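Local coordinates for ABC transporter substrate-binding protein (Bradyrhizobium japonicum, PDB 4I1D) that probably captures small solutes, perhaps polyamines, in the periplasm for an ABC transporter, and holds d-malate in its pocket, at residues A[146-151]-A[162-167]. Sequence-based numbering, arbitrary orientation.
Sequences TLEAAL and YPLDVD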
loop_
_atom_site.group_PDB
_atom_site.type_symbol
_atom_site.label_atom_id
_atom_site.label_comp_id
_atom_site.label_asym_id
_atom_site.label_seq_id
_atom_site.Cartn_x
_atom_site.Cartn_y
_atom_site.Cartn_z
ATOM N N THR A 146 -12.401 27.675 -14.920
ATOM C CA THR A 146 -11.314 27.249 -15.800
ATOM C C THR A 146 -11.846 26.699 -17.135
ATOM O O THR A 146 -11.373 27.095 -18.212
ATOM C CB THR A 146 -10.418 26.203 -15.102
ATOM O OG1 THR A 146 -10.004 26.707 -13.826
ATOM C CG2 THR A 146 -9.183 25.886 -15.942
ATOM N N LEU A 147 -12.827 25.796 -17.068
ATOM C CA LEU A 147 -13.430 25.247 -18.283
ATOM C C LEU A 147 -14.012 26.368 -19.126
ATOM O O LEU A 147 -13.807 26.404 -20.335
ATOM C CB LEU A 147 -14.532 24.245 -17.956
ATOM C CG LEU A 147 -14.088 22.974 -17.240
ATOM C CD1 LEU A 147 -15.214 21.961 -17.260
ATOM C CD2 LEU A 147 -12.846 22.401 -17.899
ATOM N N GLU A 148 -14.750 27.280 -18.497
ATOM C CA GLU A 148 -15.322 28.410 -19.245
ATOM C C GLU A 148 -14.247 29.195 -20.008
ATOM O O GLU A 148 -14.418 29.509 -21.188
ATOM C CB GLU A 148 -16.112 29.348 -18.324
ATOM C CG GLU A 148 -17.457 28.794 -17.861
ATOM C CD GLU A 148 -17.375 27.928 -16.602
ATOM O OE1 GLU A 148 -18.448 27.661 -16.016
ATOM O OE2 GLU A 148 -16.260 27.518 -16.196
ATOM N N ALA A 149 -13.138 29.497 -19.336
ATOM C CA ALA A 149 -12.075 30.299 -19.936
ATOM C C ALA A 149 -11.457 29.577 -21.131
ATOM O O ALA A 149 -11.127 30.195 -22.155
ATOM C CB ALA A 149 -11.001 30.644 -18.898
ATOM N N ALA A 150 -11.297 28.266 -20.995
ATOM C CA ALA A 150 -10.753 27.469 -22.080
ATOM C C ALA A 150 -11.673 27.530 -23.292
ATOM O O ALA A 150 -11.207 27.594 -24.417
ATOM C CB ALA A 150 -10.544 26.022 -21.637
ATOM N N LEU A 151 -12.983 27.505 -23.069
ATOM C CA LEU A 151 -13.912 27.555 -24.194
ATOM C C LEU A 151 -13.896 28.929 -24.866
ATOM O O LEU A 151 -13.909 29.036 -26.095
ATOM C CB LEU A 151 -15.319 27.169 -23.755
ATOM C CG LEU A 151 -15.462 25.655 -23.577
ATOM C CD1 LEU A 151 -16.538 25.303 -22.558
ATOM C CD2 LEU A 151 -15.727 24.998 -24.912
ATOM N N TYR A 162 -23.069 27.885 -22.145
ATOM C CA TYR A 162 -23.810 26.778 -21.539
ATOM C C TYR A 162 -24.864 26.188 -22.480
ATOM O O TYR A 162 -25.473 26.908 -23.266
ATOM C CB TYR A 162 -24.428 27.222 -20.200
ATOM C CG TYR A 162 -23.395 27.671 -19.183
ATOM C CD1 TYR A 162 -22.699 26.746 -18.416
ATOM C CD2 TYR A 162 -23.109 29.019 -18.999
ATOM C CE1 TYR A 162 -21.747 27.144 -17.490
ATOM C CE2 TYR A 162 -22.152 29.435 -18.067
ATOM C CZ TYR A 162 -21.475 28.492 -17.319
ATOM O OH TYR A 162 -20.531 28.890 -16.396
ATOM N N PRO A 163 -25.059 24.861 -22.430
ATOM C CA PRO A 163 -24.301 23.888 -21.630
ATOM C C PRO A 163 -22.870 23.745 -22.140
ATOM O O PRO A 163 -22.662 23.823 -23.346
ATOM C CB PRO A 163 -25.073 22.583 -21.851
ATOM C CG PRO A 163 -25.771 22.774 -23.189
ATOM C CD PRO A 163 -26.130 24.225 -23.225
ATOM N N LEU A 164 -21.899 23.548 -21.248
ATOM C CA LEU A 164 -20.495 23.553 -21.656
ATOM C C LEU A 164 -20.152 22.370 -22.551
ATOM O O LEU A 164 -20.554 21.244 -22.279
ATOM C CB LEU A 164 -19.557 23.559 -20.443
ATOM C CG LEU A 164 -19.612 24.759 -19.491
ATOM C CD1 LEU A 164 -18.549 24.631 -18.417
ATOM C CD2 LEU A 164 -19.459 26.089 -20.224
ATOM N N ASP A 165 -19.412 22.631 -23.625
ATOM C CA ASP A 165 -18.823 21.556 -24.413
ATOM C C ASP A 165 -17.553 21.111 -23.689
ATOM O O ASP A 165 -16.474 21.692 -23.881
ATOM C CB ASP A 165 -18.492 22.040 -25.821
ATOM C CG ASP A 165 -17.960 20.930 -26.723
ATOM O OD1 ASP A 165 -17.548 19.868 -26.203
ATOM O OD2 ASP A 165 -17.952 21.133 -27.963
ATOM N N VAL A 166 -17.692 20.083 -22.853
ATOM C CA VAL A 166 -16.622 19.683 -21.939
ATOM C C VAL A 166 -15.403 19.068 -22.633
ATOM O O VAL A 166 -14.267 19.420 -22.300
ATOM C CB VAL A 166 -17.140 18.790 -20.785
ATOM C CG1 VAL A 166 -16.029 18.536 -19.772
ATOM C CG2 VAL A 166 -18.305 19.474 -20.090
ATOM N N ASP A 167 -15.626 18.172 -23.594
ATOM C CA ASP A 167 -14.515 17.632 -24.388
ATOM C C ASP A 167 -13.688 18.766 -24.987
ATOM O O ASP A 167 -12.468 18.779 -24.890
ATOM C CB ASP A 167 -15.013 16.733 -25.528
ATOM C CG ASP A 167 -15.665 15.456 -25.030
ATOM O OD1 ASP A 167 -15.690 15.228 -23.800
ATOM O OD2 ASP A 167 -16.151 14.669 -25.875
#
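Leu147, Glu148 and Leu151, on one face of helix 146-153, form a mainly apolar helix-to-loop contact with Tyr162, Leu164 and the residues entering helix 166-176. At its centre Leu164 lays its two methyls across the helix. Leu164 CD2 meets Leu151 CD1 at 3.8 Å, while Leu164 CD1 faces Leu147 CB at 4.1 Å and also lies beside the Glu148 carboxylate. Leu151 reaches past this side chain to the backbone, its CD2 lying 3.5 Å from Asp165 O. Farther along, Leu147 CD1 brushes Val166 CG1.

The polar element lies at one end of the contact. The Glu148 chain bends at chi2 (87°), which brings its end toward the ring, and Tyr162 OH donates a hydrogen bond to Glu148 OE1. The modelled Tyr162 OH to Glu148 OE1 distance, 2.4 Å, is too short to be trusted in detail. OE1 approaches at the ring edge, near the ring plane, although the carboxylate is turned 68° from that plane. The same oxygen accepts a bond from Trp306 NE1, on helix 303-306.

Beyond Leu164, Asp165 caps helix 166-176 through OD1 to Arg168 N. The whole is a pair of successive helices joined by a loop in a periplasmic binding protein fold, the N-capped second helix packing on the first through Leu173 and Ala169, with a tyrosine-glutamate bond at one end.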